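Local coordinates for Rod shape-determining protein (MreC) (Helicobacter pylori, PDB 5LP5), which binds penicillin-binding protein 2 in the core cell wall synthesis complex and probably helps to determine the rod shape of the cell, at residues 131-136 with 207-212; 155-160 with 202-207. All coordinates share one frame; numbering follows the deposited sequence.

Interaction 1: residues 131-136 with 207-212; sequences HNQAIG and GVFVGE
The interface between the two six-stranded antiparallel barrels of MreC contains this contact, in which the entry to strand 134-141 of one barrel meets the start of strand 209-218 of the other. A single main-chain hydrogen bond joins them: Ala134 N donates to Phe209 O at 2.9 Å. Its N-H...O angle of 164° and its C=O...N angle of 172° show a straight bond, with the donor nearly in line with the C=O axis. The CA of Gln133 also lies 3.3 Å from Phe209 O, a CA-H...O contact secondary to the N-H bond.

Beside this bond, Gln133 and Phe209 run alongside each other and point the same way. Both have CG anti to the backbone N (chi1 -174° for Gln133), and the glutamine chain stays extended, so its CG lies at the ring edge, near the ring plane, 4.0 Å from Phe209 CD2. The backbone oxygen of Asn132 reaches the base of the same residue, 3.7 Å from Phe209 CB.

Valines flank the bond on its other side. Val208 CG1, anti to its own backbone N, packs against the peptide linking Gln133 and Ala134, 3.8 Å from Ala134 N. Val210 CG2 meets the methyl of Ala134, the CB lying 4.1 Å away. Ala134 is thus bonded through its N-H and wedged by aliphatic carbon, while its own carbonyl is taken by Asn150 ND2.

Val210 and Gly211 both face Val195 of strand 194-197, which makes a classic beta bulge near the beginning of strand 209-218. The whole is an inter-barrel junction, one barrel's strand entry docked on the bulged strand start of the other, within the double-barrel fold of MreC.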
ATOM      1  N   HIS C 131       6.114  37.229  -2.956  1.00 35.84           N
ATOM      2  CA  HIS C 131       5.584  37.940  -1.793  1.00 36.00           C
ATOM      3  C   HIS C 131       5.411  36.918  -0.703  1.00 34.56           C
ATOM      4  O   HIS C 131       4.297  36.545  -0.366  1.00 33.76           O
ATOM      5  CB  HIS C 131       4.281  38.654  -2.134  1.00 38.13           C
ATOM      6  CG  HIS C 131       4.473  39.893  -2.948  1.00 40.68           C
ATOM      7  ND1 HIS C 131       5.260  39.934  -4.081  1.00 40.87           N
ATOM      8  CD2 HIS C 131       3.966  41.143  -2.797  1.00 43.33           C
ATOM      9  CE1 HIS C 131       5.243  41.160  -4.579  1.00 42.15           C
ATOM     10  NE2 HIS C 131       4.466  41.914  -3.819  1.00 42.68           N
ATOM     11  N   ASN C 132       6.546  36.455  -0.189  1.00 34.90           N
ATOM     12  CA  ASN C 132       6.616  35.347   0.761  1.00 34.98           C
ATOM     13  C   ASN C 132       5.855  34.113   0.323  1.00 32.33           C
ATOM     14  O   ASN C 132       5.215  33.446   1.144  1.00 30.71           O
ATOM     15  CB  ASN C 132       6.160  35.816   2.125  1.00 38.75           C
ATOM     16  CG  ASN C 132       7.297  36.369   2.941  1.00 42.30           C
ATOM     17  OD1 ASN C 132       8.350  35.703   3.061  1.00 43.89           O
ATOM     18  ND2 ASN C 132       7.094  37.565   3.537  1.00 42.56           N
ATOM     19  N   GLN C 133       5.974  33.817  -0.971  1.00 31.14           N
ATOM     20  CA  GLN C 133       5.249  32.724  -1.619  1.00 30.95           C
ATOM     21  C   GLN C 133       6.127  32.030  -2.682  1.00 28.37           C
ATOM     22  O   GLN C 133       6.964  32.660  -3.292  1.00 27.90           O
ATOM     23  CB  GLN C 133       3.934  33.253  -2.235  1.00 32.56           C
ATOM     24  CG  GLN C 133       3.019  32.195  -2.808  1.00 34.57           C
ATOM     25  CD  GLN C 133       1.650  32.736  -3.237  1.00 38.88           C
ATOM     26  OE1 GLN C 133       0.807  31.977  -3.772  1.00 43.49           O
ATOM     27  NE2 GLN C 133       1.394  34.023  -2.957  1.00 39.37           N
ATOM     28  N   ALA C 134       5.926  30.728  -2.901  1.00 25.82           N
ATOM     29  CA  ALA C 134       6.591  30.023  -3.988  1.00 24.46           C
ATOM     30  C   ALA C 134       5.870  30.286  -5.309  1.00 25.63           C
ATOM     31  O   ALA C 134       4.649  29.992  -5.436  1.00 30.46           O
ATOM     32  CB  ALA C 134       6.645  28.539  -3.693  1.00 23.25           C
ATOM     33  N   ILE C 135       6.602  30.828  -6.286  1.00 24.59           N
ATOM     34  CA  ILE C 135       6.068  31.070  -7.650  1.00 24.47           C
ATOM     35  C   ILE C 135       6.568  30.089  -8.697  1.00 24.93           C
ATOM     36  O   ILE C 135       5.959  29.961  -9.747  1.00 28.37           O
ATOM     37  CB  ILE C 135       6.339  32.506  -8.164  1.00 24.13           C
ATOM     38  CG1 ILE C 135       7.854  32.781  -8.312  1.00 24.68           C
ATOM     39  CG2 ILE C 135       5.708  33.512  -7.225  1.00 24.37           C
ATOM     40  CD1 ILE C 135       8.173  34.093  -9.015  1.00 24.52           C
ATOM     41  N   GLY C 136       7.672  29.402  -8.436  1.00 24.15           N
ATOM     42  CA  GLY C 136       8.210  28.430  -9.414  1.00 23.62           C
ATOM     43  C   GLY C 136       9.674  28.127  -9.177  1.00 22.66           C
ATOM     44  O   GLY C 136      10.167  28.273  -8.072  1.00 22.75           O
ATOM     45  N   GLY C 207       8.759  25.663   4.824  1.00 23.17           N
ATOM     46  CA  GLY C 207       7.807  26.608   5.397  1.00 23.33           C
ATOM     47  C   GLY C 207       7.395  27.801   4.554  1.00 22.90           C
ATOM     48  O   GLY C 207       6.675  28.655   5.026  1.00 23.27           O
ATOM     49  N   VAL C 208       7.833  27.858   3.304  1.00 22.32           N
ATOM     50  CA  VAL C 208       7.416  28.922   2.407  1.00 22.05           C
ATOM     51  C   VAL C 208       6.025  28.619   1.923  1.00 21.60           C
ATOM     52  O   VAL C 208       5.718  27.467   1.636  1.00 21.21           O
ATOM     53  CB  VAL C 208       8.362  29.055   1.213  1.00 21.81           C
ATOM     54  CG1 VAL C 208       7.894  30.142   0.278  1.00 21.72           C
ATOM     55  CG2 VAL C 208       9.766  29.370   1.690  1.00 22.48           C
ATOM     56  N   PHE C 209       5.173  29.631   1.826  1.00 21.85           N
ATOM     57  CA  PHE C 209       3.752  29.430   1.501  1.00 21.76           C
ATOM     58  C   PHE C 209       3.568  29.090   0.020  1.00 21.20           C
ATOM     59  O   PHE C 209       4.195  29.673  -0.854  1.00 21.12           O
ATOM     60  CB  PHE C 209       2.919  30.657   1.848  1.00 22.53           C
ATOM     61  CG  PHE C 209       1.454  30.529   1.516  1.00 22.74           C
ATOM     62  CD1 PHE C 209       0.601  29.866   2.377  1.00 23.09           C
ATOM     63  CD2 PHE C 209       0.923  31.091   0.368  1.00 22.82           C
ATOM     64  CE1 PHE C 209      -0.768  29.751   2.089  1.00 23.52           C
ATOM     65  CE2 PHE C 209      -0.431  30.973   0.069  1.00 23.26           C
ATOM     66  CZ  PHE C 209      -1.282  30.298   0.936  1.00 23.61           C
ATOM     67  N   VAL C 210       2.700  28.131  -0.253  1.00 20.98           N
ATOM     68  CA  VAL C 210       2.393  27.744  -1.618  1.00 21.00           C
ATOM     69  C   VAL C 210       0.941  28.023  -1.954  1.00 22.04           C
ATOM     70  O   VAL C 210       0.665  28.711  -2.947  1.00 21.68           O
ATOM     71  CB  VAL C 210       2.694  26.260  -1.857  1.00 20.85           C
ATOM     72  CG1 VAL C 210       2.309  25.867  -3.265  1.00 20.90           C
ATOM     73  CG2 VAL C 210       4.174  26.017  -1.672  1.00 21.02           C
ATOM     74  N   GLY C 211       0.030  27.479  -1.136  1.00 23.06           N
ATOM     75  CA  GLY C 211      -1.421  27.608  -1.381  1.00 24.67           C
ATOM     76  C   GLY C 211      -2.267  26.854  -0.380  1.00 26.22           C
ATOM     77  O   GLY C 211      -1.796  26.523   0.695  1.00 27.09           O
ATOM     78  N   GLU C 212      -3.518  26.605  -0.728  1.00 28.58           N
ATOM     79  CA  GLU C 212      -4.460  25.921   0.161  1.00 31.55           C
ATOM     80  C   GLU C 212      -5.222  24.859  -0.613  1.00 29.23           C
ATOM     81  O   GLU C 212      -5.520  25.044  -1.788  1.00 28.62           O
ATOM     82  CB  GLU C 212      -5.474  26.915   0.752  1.00 37.04           C
ATOM     83  CG  GLU C 212      -4.844  27.997   1.620  1.00 42.06           C
ATOM     84  CD  GLU C 212      -5.776  29.110   2.039  1.00 48.43           C
ATOM     85  OE1 GLU C 212      -7.025  28.878   2.067  1.00 51.57           O
ATOM     86  OE2 GLU C 212      -5.206  30.192   2.365  1.00 49.92           O
TER

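Interaction 2: residues 155-160 with 202-207; sequences CAYSVM and GIFGAG
The backbones of 156-160 and 203-207 run in roughly the same direction, their end-to-end vectors 27° apart, but even at Tyr157 and Ile203 the CA atoms stay 7.3 Å from each other, so side chains must bridge the gap. The main bridge is a T-shaped aromatic pair. The edge of Phe204 is directed at the face of Tyr157, with centroids 4.8 Å apart and planes at 62°. Phe204 CE2 sits 3.5 Å above the plane of the tyrosine ring and over its centre, which puts it near every ring carbon at once.

The torsions explain this approach: Tyr157 CG takes the crowded position between backbone N and carbonyl carbon (chi1 52°), whereas Phe204 CG lies beside its backbone N, anti to the carbonyl carbon. At its far end the tyrosine hydroxyl is hydrogen-bonded to Asn150 OD1, which would help to fix the tilt of the ring.

The contact brings the run into strand 158-161 of the second barrel against the loop that leads from strand 194-197 to strand 209-218, and Ala134 of the first barrel touches the tyrosine hydroxyl and the phenylalanine ring. At the base of the tyrosine, the outstretched Ile203 places CD1 4.0 Å from Tyr157 CB and 3.9 Å from Ala156 O. Farther along, the extended Met160 chain carries its CE to 4.2 Å from Gly207 N and 4.5 Å from Ala206 CB, a looser, more exposed touch. Ser158 OG bonds Gln131 OE1 of the penicillin-binding protein 2 chain, while Ala156 and Ile203 pack on Tyr134 and Ala135 of that partner.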
ATOM      1  N   CYS C 155       8.093  22.761 -13.953  1.00 27.91           N
ATOM      2  CA  CYS C 155       8.065  23.254 -12.592  1.00 25.93           C
ATOM      3  C   CYS C 155       7.556  22.179 -11.678  1.00 24.79           C
ATOM      4  O   CYS C 155       6.413  21.757 -11.797  1.00 25.55           O
ATOM      5  CB  CYS C 155       7.190  24.496 -12.481  1.00 25.74           C
ATOM      6  SG  CYS C 155       6.905  24.979 -10.774  1.00 25.74           S
ATOM      7  N   ALA C 156       8.418  21.731 -10.775  1.00 23.95           N
ATOM      8  CA  ALA C 156       8.071  20.711  -9.788  1.00 24.25           C
ATOM      9  C   ALA C 156       8.925  20.866  -8.541  1.00 23.25           C
ATOM     10  O   ALA C 156      10.096  21.198  -8.619  1.00 22.01           O
ATOM     11  CB  ALA C 156       8.260  19.315 -10.369  1.00 25.43           C
ATOM     12  N   TYR C 157       8.326  20.636  -7.378  1.00 23.19           N
ATOM     13  CA  TYR C 157       9.062  20.707  -6.136  1.00 22.86           C
ATOM     14  C   TYR C 157       8.297  20.070  -4.992  1.00 22.64           C
ATOM     15  O   TYR C 157       7.162  19.667  -5.176  1.00 23.29           O
ATOM     16  CB  TYR C 157       9.432  22.140  -5.819  1.00 23.26           C
ATOM     17  CG  TYR C 157       8.303  23.146  -5.849  1.00 24.13           C
ATOM     18  CD1 TYR C 157       7.597  23.462  -4.701  1.00 24.77           C
ATOM     19  CD2 TYR C 157       7.992  23.841  -7.010  1.00 24.40           C
ATOM     20  CE1 TYR C 157       6.583  24.415  -4.707  1.00 24.66           C
ATOM     21  CE2 TYR C 157       6.990  24.805  -7.025  1.00 24.39           C
ATOM     22  CZ  TYR C 157       6.285  25.081  -5.879  1.00 24.64           C
ATOM     23  OH  TYR C 157       5.315  26.058  -5.918  1.00 25.56           O
ATOM     24  N   SER C 158       8.950  19.918  -3.836  1.00 22.47           N
ATOM     25  CA  SER C 158       8.385  19.175  -2.697  1.00 22.21           C
ATOM     26  C   SER C 158       7.638  20.072  -1.718  1.00 21.95           C
ATOM     27  O   SER C 158       8.190  21.043  -1.235  1.00 21.17           O
ATOM     28  CB  SER C 158       9.464  18.430  -1.934  1.00 21.91           C
ATOM     29  OG  SER C 158       8.827  17.616  -0.956  1.00 22.26           O
ATOM     30  N   VAL C 159       6.402  19.704  -1.394  1.00 22.89           N
ATOM     31  CA  VAL C 159       5.575  20.464  -0.450  1.00 22.29           C
ATOM     32  C   VAL C 159       5.006  19.576   0.666  1.00 22.83           C
ATOM     33  O   VAL C 159       5.042  18.340   0.573  1.00 23.91           O
ATOM     34  CB  VAL C 159       4.431  21.182  -1.164  1.00 22.00           C
ATOM     35  CG1 VAL C 159       4.993  22.183  -2.158  1.00 21.78           C
ATOM     36  CG2 VAL C 159       3.482  20.190  -1.832  1.00 22.84           C
ATOM     37  N   MET C 160       4.510  20.211   1.723  1.00 23.43           N
ATOM     38  CA  MET C 160       3.862  19.516   2.848  1.00 23.55           C
ATOM     39  C   MET C 160       2.551  20.187   3.254  1.00 23.10           C
ATOM     40  O   MET C 160       2.436  21.402   3.262  1.00 20.35           O
ATOM     41  CB  MET C 160       4.798  19.438   4.058  1.00 23.48           C
ATOM     42  CG  MET C 160       5.270  20.789   4.587  1.00 22.69           C
ATOM     43  SD  MET C 160       6.573  20.528   5.787  1.00 22.47           S
ATOM     44  CE  MET C 160       6.863  22.210   6.312  1.00 22.67           C
ATOM     45  N   GLY C 202      15.979  20.369  -1.638  1.00 27.68           N
ATOM     46  CA  GLY C 202      17.183  21.159  -1.919  1.00 28.17           C
ATOM     47  C   GLY C 202      16.946  22.262  -2.933  1.00 27.56           C
ATOM     48  O   GLY C 202      17.884  22.733  -3.587  1.00 27.87           O
ATOM     49  N   ILE C 203      15.680  22.676  -3.043  1.00 26.12           N
ATOM     50  CA  ILE C 203      15.261  23.787  -3.898  1.00 24.92           C
ATOM     51  C   ILE C 203      14.795  24.986  -3.063  1.00 24.07           C
ATOM     52  O   ILE C 203      15.240  26.123  -3.248  1.00 24.33           O
ATOM     53  CB  ILE C 203      14.066  23.373  -4.794  1.00 24.43           C
ATOM     54  CG1 ILE C 203      14.451  22.208  -5.712  1.00 24.71           C
ATOM     55  CG2 ILE C 203      13.576  24.570  -5.615  1.00 24.21           C
ATOM     56  CD1 ILE C 203      13.306  21.591  -6.474  1.00 23.87           C
ATOM     57  N   PHE C 204      13.857  24.705  -2.167  1.00 23.44           N
ATOM     58  CA  PHE C 204      13.348  25.673  -1.204  1.00 23.14           C
ATOM     59  C   PHE C 204      13.740  25.187   0.184  1.00 23.77           C
ATOM     60  O   PHE C 204      13.937  23.996   0.416  1.00 24.12           O
ATOM     61  CB  PHE C 204      11.816  25.718  -1.233  1.00 22.17           C
ATOM     62  CG  PHE C 204      11.228  26.274  -2.495  1.00 21.68           C
ATOM     63  CD1 PHE C 204      11.154  27.633  -2.676  1.00 21.72           C
ATOM     64  CD2 PHE C 204      10.694  25.449  -3.462  1.00 21.36           C
ATOM     65  CE1 PHE C 204      10.586  28.171  -3.812  1.00 21.49           C
ATOM     66  CE2 PHE C 204      10.121  25.982  -4.610  1.00 21.13           C
ATOM     67  CZ  PHE C 204      10.071  27.354  -4.785  1.00 21.21           C
ATOM     68  N   GLY C 205      13.836  26.127   1.111  1.00 24.08           N
ATOM     69  CA  GLY C 205      13.783  25.799   2.518  1.00 24.61           C
ATOM     70  C   GLY C 205      12.357  25.489   2.928  1.00 23.86           C
ATOM     71  O   GLY C 205      11.410  25.755   2.181  1.00 22.97           O
ATOM     72  N   ALA C 206      12.204  24.936   4.118  1.00 24.40           N
ATOM     73  CA  ALA C 206      10.897  24.575   4.615  1.00 23.97           C
ATOM     74  C   ALA C 206      10.064  25.806   4.992  1.00 23.78           C
ATOM     75  O   ALA C 206      10.597  26.848   5.425  1.00 24.35           O
ATOM     76  CB  ALA C 206      11.041  23.681   5.823  1.00 24.90           C
ATOM     77  N   GLY C 207       8.759  25.663   4.824  1.00 23.17           N
ATOM     78  CA  GLY C 207       7.807  26.608   5.397  1.00 23.33           C
ATOM     79  C   GLY C 207       7.395  27.801   4.554  1.00 22.90           C
ATOM     80  O   GLY C 207       6.675  28.655   5.026  1.00 23.27           O
TER

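In the fold
From the N terminus, the chain passes through 131-136 at the start of strand 134-141 in the first barrel, then reaches 155-160, which leads into the second. Interaction 2 closes a loop back onto 155-160 when 202-207 arrives, 42 residues on; interaction 1 closes a wider loop, its ends 71 residues apart, as 207-212 enters strand 209-218. The smaller loop is nested in the larger, and Gly207 belongs to both. The two centres lie 9 Å apart and meet directly: Gly136 O is 3.4 Å from Phe204 CZ, and Ala134 CB lies 3.6 Å from Tyr157 OH. Interaction 1 joins the barrels directly; interaction 2 joins parts of the second and reaches the first through Ala134 and Gly136.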